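Local structure of alkaline serine protease (Thermobifida fusca, 2PFE) at residues P73-Y78 with T104-G109; V97-A102 with T131-E136. The protein probably cleaves peptide bonds within proteins as a chymotrypsin-fold serine endopeptidase, this chain being the mature protease domain. All blocks are in the same frame, centred on the assembly; numbering follows the deposited sequence.

Contact 1: P73-Y78 with T104-G109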
loop_
_atom_site.group_PDB
_atom_site.type_symbol
_atom_site.label_atom_id
_atom_site.label_comp_id
_atom_site.label_asym_id
_atom_site.label_seq_id
_atom_site.Cartn_x
_atom_site.Cartn_y
_atom_site.Cartn_z
ATOM N N PRO A 73 -2.149 -1.778 -14.001
ATOM C CA PRO A 73 -2.049 -2.907 -13.078
ATOM C C PRO A 73 -0.602 -3.209 -12.681
ATOM O O PRO A 73 -0.242 -4.374 -12.482
ATOM C CB PRO A 73 -2.607 -4.054 -13.907
ATOM C CG PRO A 73 -2.174 -3.734 -15.295
ATOM C CD PRO A 73 -2.241 -2.222 -15.410
ATOM N N LEU A 74 0.221 -2.168 -12.562
ATOM C CA LEU A 74 1.658 -2.365 -12.425
ATOM C C LEU A 74 2.170 -2.017 -11.039
ATOM O O LEU A 74 1.623 -1.131 -10.363
ATOM C CB LEU A 74 2.398 -1.509 -13.433
ATOM C CG LEU A 74 2.135 -1.891 -14.890
ATOM C CD1 LEU A 74 2.843 -0.924 -15.817
ATOM C CD2 LEU A 74 2.546 -3.350 -15.155
ATOM N N VAL A 75 3.220 -2.731 -10.635
ATOM C CA VAL A 75 3.998 -2.401 -9.435
ATOM C C VAL A 75 5.469 -2.264 -9.835
ATOM O O VAL A 75 5.967 -3.035 -10.660
ATOM C CB VAL A 75 3.821 -3.481 -8.331
ATOM C CG1 VAL A 75 4.874 -3.317 -7.222
ATOM C CG2 VAL A 75 2.389 -3.433 -7.746
ATOM N N ASN A 76 6.147 -1.271 -9.263
ATOM C CA ASN A 76 7.561 -1.038 -9.549
ATOM C C ASN A 76 8.424 -2.099 -8.860
ATOM O O ASN A 76 8.319 -2.315 -7.637
ATOM C CB ASN A 76 7.939 0.375 -9.105
ATOM C CG ASN A 76 9.270 0.836 -9.663
ATOM O OD1 ASN A 76 10.111 0.032 -10.071
ATOM N ND2 ASN A 76 9.481 2.145 -9.646
ATOM N N ARG A 77 9.245 -2.773 -9.665
ATOM C CA ARG A 77 10.100 -3.846 -9.188
ATOM C C ARG A 77 11.450 -3.303 -8.714
ATOM O O ARG A 77 12.216 -4.004 -8.055
ATOM C CB ARG A 77 10.230 -4.899 -10.304
ATOM C CG ARG A 77 11.193 -6.048 -10.073
ATOM C CD ARG A 77 10.817 -6.840 -8.822
ATOM N NE ARG A 77 11.663 -8.021 -8.646
ATOM C CZ ARG A 77 12.890 -8.017 -8.131
ATOM N NH1 ARG A 77 13.465 -6.887 -7.741
ATOM N NH2 ARG A 77 13.561 -9.159 -8.029
ATOM N N TYR A 78 11.720 -2.045 -9.052
ATOM C CA TYR A 78 12.920 -1.314 -8.623
ATOM C C TYR A 78 14.231 -1.867 -9.148
ATOM O O TYR A 78 15.298 -1.644 -8.573
ATOM C CB TYR A 78 12.930 -1.066 -7.107
ATOM C CG TYR A 78 12.060 0.111 -6.781
ATOM C CD1 TYR A 78 10.763 -0.064 -6.301
ATOM C CD2 TYR A 78 12.514 1.408 -7.007
ATOM C CE1 TYR A 78 9.946 1.035 -6.018
ATOM C CE2 TYR A 78 11.716 2.510 -6.752
ATOM C CZ TYR A 78 10.435 2.324 -6.226
ATOM O OH TYR A 78 9.675 3.443 -5.984
ATOM N N THR A 104 12.865 2.460 -0.068
ATOM C CA THR A 104 13.755 1.298 -0.058
ATOM C C THR A 104 13.631 0.365 -1.265
ATOM O O THR A 104 14.305 -0.664 -1.306
ATOM C CB THR A 104 13.588 0.484 1.216
ATOM O OG1 THR A 104 12.247 -0.018 1.294
ATOM C CG2 THR A 104 13.928 1.334 2.439
ATOM N N GLY A 105 12.769 0.713 -2.220
ATOM C CA GLY A 105 12.568 -0.119 -3.400
ATOM C C GLY A 105 11.819 -1.407 -3.107
ATOM O O GLY A 105 10.790 -1.397 -2.424
ATOM N N TRP A 106 12.362 -2.510 -3.615
ATOM C CA TRP A 106 11.775 -3.852 -3.506
ATOM C C TRP A 106 12.466 -4.650 -2.435
ATOM O O TRP A 106 13.703 -4.806 -2.443
ATOM C CB TRP A 106 11.932 -4.548 -4.863
ATOM C CG TRP A 106 11.299 -5.893 -5.040
ATOM C CD1 TRP A 106 11.902 -7.101 -4.902
ATOM C CD2 TRP A 106 9.961 -6.154 -5.482
ATOM N NE1 TRP A 106 11.015 -8.116 -5.212
ATOM C CE2 TRP A 106 9.820 -7.557 -5.579
ATOM C CE3 TRP A 106 8.868 -5.340 -5.807
ATOM C CZ2 TRP A 106 8.623 -8.165 -5.979
ATOM C CZ3 TRP A 106 7.684 -5.942 -6.215
ATOM C CH2 TRP A 106 7.570 -7.339 -6.289
ATOM N N ARG A 107 11.664 -5.099 -1.463
ATOM C CA ARG A 107 12.180 -5.861 -0.324
ATOM C C ARG A 107 11.263 -7.030 -0.030
ATOM O O ARG A 107 10.041 -6.899 -0.112
ATOM C CB ARG A 107 12.300 -4.997 0.946
ATOM C CG ARG A 107 13.163 -3.746 0.776
ATOM C CD ARG A 107 14.645 -4.049 0.637
ATOM N NE ARG A 107 15.323 -2.816 0.284
ATOM C CZ ARG A 107 16.593 -2.539 0.559
ATOM N NH1 ARG A 107 17.341 -3.426 1.214
ATOM N NH2 ARG A 107 17.093 -1.365 0.170
ATOM N N CYS A 108 11.855 -8.167 0.312
ATOM C CA CYS A 108 11.067 -9.371 0.529
ATOM C C CYS A 108 11.234 -10.008 1.894
ATOM O O CYS A 108 12.169 -9.725 2.638
ATOM C CB CYS A 108 11.391 -10.409 -0.539
ATOM S SG CYS A 108 11.235 -9.775 -2.233
ATOM N N GLY A 109 10.302 -10.883 2.209
ATOM C CA GLY A 109 10.326 -11.565 3.472
ATOM C C GLY A 109 9.268 -12.632 3.491
ATOM O O GLY A 109 8.859 -13.133 2.456
#

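Contact 2: V97-A102 with T131-E136. With AES (4-(2-aminoethyl)benzenesulfonyl fluoride), chain D.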
loop_
_atom_site.group_PDB
_atom_site.type_symbol
_atom_site.label_atom_id
_atom_site.label_comp_id
_atom_site.label_asym_id
_atom_site.label_seq_id
_atom_site.Cartn_x
_atom_site.Cartn_y
_atom_site.Cartn_z
ATOM N N VAL A 97 6.652 -13.062 0.507
ATOM C CA VAL A 97 5.939 -11.884 0.077
ATOM C C VAL A 97 6.985 -10.795 -0.160
ATOM O O VAL A 97 8.059 -10.805 0.460
ATOM C CB VAL A 97 4.880 -11.476 1.138
ATOM C CG1 VAL A 97 5.547 -11.004 2.439
ATOM C CG2 VAL A 97 3.898 -10.435 0.608
ATOM N N CYS A 98 6.692 -9.878 -1.077
ATOM C CA CYS A 98 7.567 -8.732 -1.309
ATOM C C CYS A 98 6.759 -7.458 -1.300
ATOM O O CYS A 98 5.570 -7.471 -1.634
ATOM C CB CYS A 98 8.271 -8.840 -2.655
ATOM S SG CYS A 98 9.330 -10.313 -2.873
ATOM N N ARG A 99 7.409 -6.369 -0.899
ATOM C CA ARG A 99 6.822 -5.034 -0.928
ATOM C C ARG A 99 7.652 -4.082 -1.775
ATOM O O ARG A 99 8.865 -4.268 -1.963
ATOM C CB ARG A 99 6.656 -4.455 0.489
ATOM C CG ARG A 99 7.901 -4.506 1.392
ATOM C CD ARG A 99 7.945 -3.320 2.368
ATOM N NE ARG A 99 8.121 -2.087 1.619
ATOM C CZ ARG A 99 9.313 -1.581 1.302
ATOM N NH1 ARG A 99 10.431 -2.137 1.755
ATOM N NH2 ARG A 99 9.396 -0.501 0.534
ATOM N N SER A 100 6.964 -3.075 -2.304
ATOM C CA SER A 100 7.582 -2.014 -3.086
ATOM C C SER A 100 7.294 -0.662 -2.463
ATOM O O SER A 100 6.177 -0.390 -2.075
ATOM C CB SER A 100 7.047 -2.045 -4.521
ATOM O OG SER A 100 7.650 -1.049 -5.341
ATOM N N GLY A 101 8.314 0.191 -2.377
ATOM C CA GLY A 101 8.103 1.544 -1.855
ATOM C C GLY A 101 9.173 2.517 -2.279
ATOM O O GLY A 101 10.258 2.120 -2.691
ATOM N N ALA A 102 8.856 3.799 -2.158
ATOM C CA ALA A 102 9.681 4.863 -2.745
ATOM C C ALA A 102 11.035 5.034 -2.090
ATOM O O ALA A 102 11.972 5.543 -2.716
ATOM C CB ALA A 102 8.937 6.184 -2.707
ATOM N N THR A 131 5.227 -9.317 8.866
ATOM C CA THR A 131 6.198 -9.986 8.003
ATOM C C THR A 131 7.622 -9.692 8.449
ATOM O O THR A 131 7.872 -8.748 9.195
ATOM C CB THR A 131 6.087 -9.552 6.514
ATOM O OG1 THR A 131 6.844 -8.354 6.289
ATOM C CG2 THR A 131 4.622 -9.321 6.085
ATOM N N THR A 132 8.556 -10.473 7.918
ATOM C CA THR A 132 9.962 -10.243 8.162
ATOM C C THR A 132 10.633 -9.283 7.177
ATOM O O THR A 132 11.842 -9.086 7.288
ATOM C CB THR A 132 10.743 -11.549 8.081
ATOM O OG1 THR A 132 10.603 -12.089 6.753
ATOM C CG2 THR A 132 10.285 -12.558 9.168
ATOM N N ALA A 133 9.889 -8.702 6.219
ATOM C CA ALA A 133 10.461 -7.700 5.328
ATOM C C ALA A 133 10.728 -6.388 6.047
ATOM O O ALA A 133 10.049 -6.085 7.026
ATOM C CB ALA A 133 9.530 -7.466 4.146
ATOM N N CYS A 134 11.711 -5.622 5.573
ATOM C CA CYS A 134 12.015 -4.315 6.166
ATOM C C CYS A 134 11.321 -3.193 5.395
ATOM O O CYS A 134 10.912 -3.379 4.249
ATOM C CB CYS A 134 13.520 -4.074 6.168
ATOM S SG CYS A 134 14.235 -4.012 4.464
ATOM N N ALA A 135 11.217 -2.023 6.023
ATOM C CA ALA A 135 10.672 -0.833 5.374
ATOM C C ALA A 135 11.216 0.385 6.085
ATOM O O ALA A 135 11.690 0.288 7.228
ATOM C CB ALA A 135 9.131 -0.818 5.423
ATOM N N GLU A 136 11.085 1.537 5.432
ATOM C CA GLU A 136 11.477 2.818 6.017
ATOM C C GLU A 136 10.450 3.894 5.681
ATOM O O GLU A 136 9.605 3.716 4.788
ATOM C CB GLU A 136 12.869 3.225 5.522
ATOM C CG GLU A 136 13.964 2.265 5.944
ATOM C CD GLU A 136 15.290 2.597 5.332
ATOM O OE1 GLU A 136 15.418 3.729 4.797
ATOM O OE2 GLU A 136 16.201 1.728 5.388
HETATM C C3 AES D . 8.477 3.680 9.184
HETATM C C2 AES D . 7.361 3.886 8.368
HETATM C C1 AES D . 6.837 2.814 7.644
HETATM S S AES D . 5.454 2.964 6.559
HETATM O O1S AES D . 4.254 2.181 6.997
HETATM O O2S AES D . 6.192 2.101 5.180
HETATM C C6 AES D . 7.444 1.560 7.713
HETATM C C5 AES D . 8.550 1.356 8.529
HETATM C C4 AES D . 9.079 2.411 9.264
HETATM C C7 AES D . 10.293 2.111 10.133
HETATM C C8 AES D . 10.471 3.111 11.272
HETATM N N8 AES D . 11.123 2.484 12.406
#

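Contact 1: P73-Y78 with T104-G109
The indole of Trp106 and the guanidinium of Arg77 lie face to face, their planes only 7° apart, where the turn after strand 74-76 meets the start of strand 105-113. Arg77 holds CG anti to the backbone N (chi1 174°) and bends at chi2 (59°), which lays the chain flat over the indole. CD of Arg77 sits over the six-membered ring of Trp106, 3.6 Å from its centroid, in a CH-pi contact. The charged end continues over the pyrrole, with Arg77 CZ 3.7 Å from that centroid in a cation-pi stack, and Arg77 NH1 approaches Trp106 CD1 to 3.2 Å. Val75 comes to the indole at its edge, with CG1 of Val75 near the ring plane and 4.0 Å from CZ3 of Trp106. Nearby, the Tyr78 ring lies against backbone: Gly105 CA packs over one face, 3.6 Å from the ring centroid, while Asn76 ND2 lies over the opposite face. Asn76 also shapes this turn, since its OD1 accepts from Tyr78 N at 2.8 Å in an Asx turn, the donor standing above the carbonyl plane. Tyr78 OH is hydrogen-bonded to Gly6 O, and Val83 and Leu145 also pack on Trp106. Arg77 NE and Trp106 NE1, both donors, lie stacked without a hydrogen bond, and the segments cohere through cation-pi attraction, probably electrostatic in part, and CH-pi and apolar packing.

Contact 2: V97-A102 with T131-E136
Arg99 reaches from strand 96-101 across to the loop that follows strand 128-131, and its NH1 donates to Cys134 O at 2.8 Å. The bond lies on a carbonyl lone pair but is bent at the hydrogen (135°), the oxygen standing 27° out of the guanidinium plane. CG takes the crowded position between backbone N and carbonyl carbon (chi1 51°), and further bends at chi2 and chi3 turn the tip along the loop. Ala135 CB rests over one guanidinium face, off-centre, while Gly101 CA lies in plane at its edge. A salt bridge from NH2 to Asp139 OD2 probably balances the buried charge, and NH1 also bonds Thr104 OG1. This is the C-terminal beta-barrel of the chymotrypsin fold, and the loop leads on toward Ser140, the predicted nucleophile. Ala135 lines the inhibitor pocket: its CB is 3.7 Å from the ring carbon C6 of bound AES. Packing is looser at the other end, where Val97 CG1 and Thr131 CG2 meet crosswise at 4.1 Å and Ala133 CB only approaches Arg99 CG at 4.4 Å. There Thr131 OG1 turns to accept from Ala133 N in an ST turn, and OG1 of partly exposed Thr132 is hydrogen-bonded to Thr110 N.

From the N terminus, residues 73-78 come first, in the two-stranded sheet 74-76/82-84, followed by 97-102, 104-109 and finally 131-136. The segments therefore alternate: contact 1 closes the loop from 78 to 104, contact 2 the loop from 102 to 131, and the two cross. Strands 96-101 and 105-113 are antiparallel neighbours in the C-terminal barrel: contact 1 uses strand 105-113 and contact 2 strand 96-101, the two strands of one hairpin, which the Cys98-Cys108 disulfide also bridges. Contact 1 ties it to the small sheet, and Ser100 OG adds a probable hydrogen bond to Asn76 O. Contact 2 ties it to the pocket loop. Their centres are about 8 Å apart.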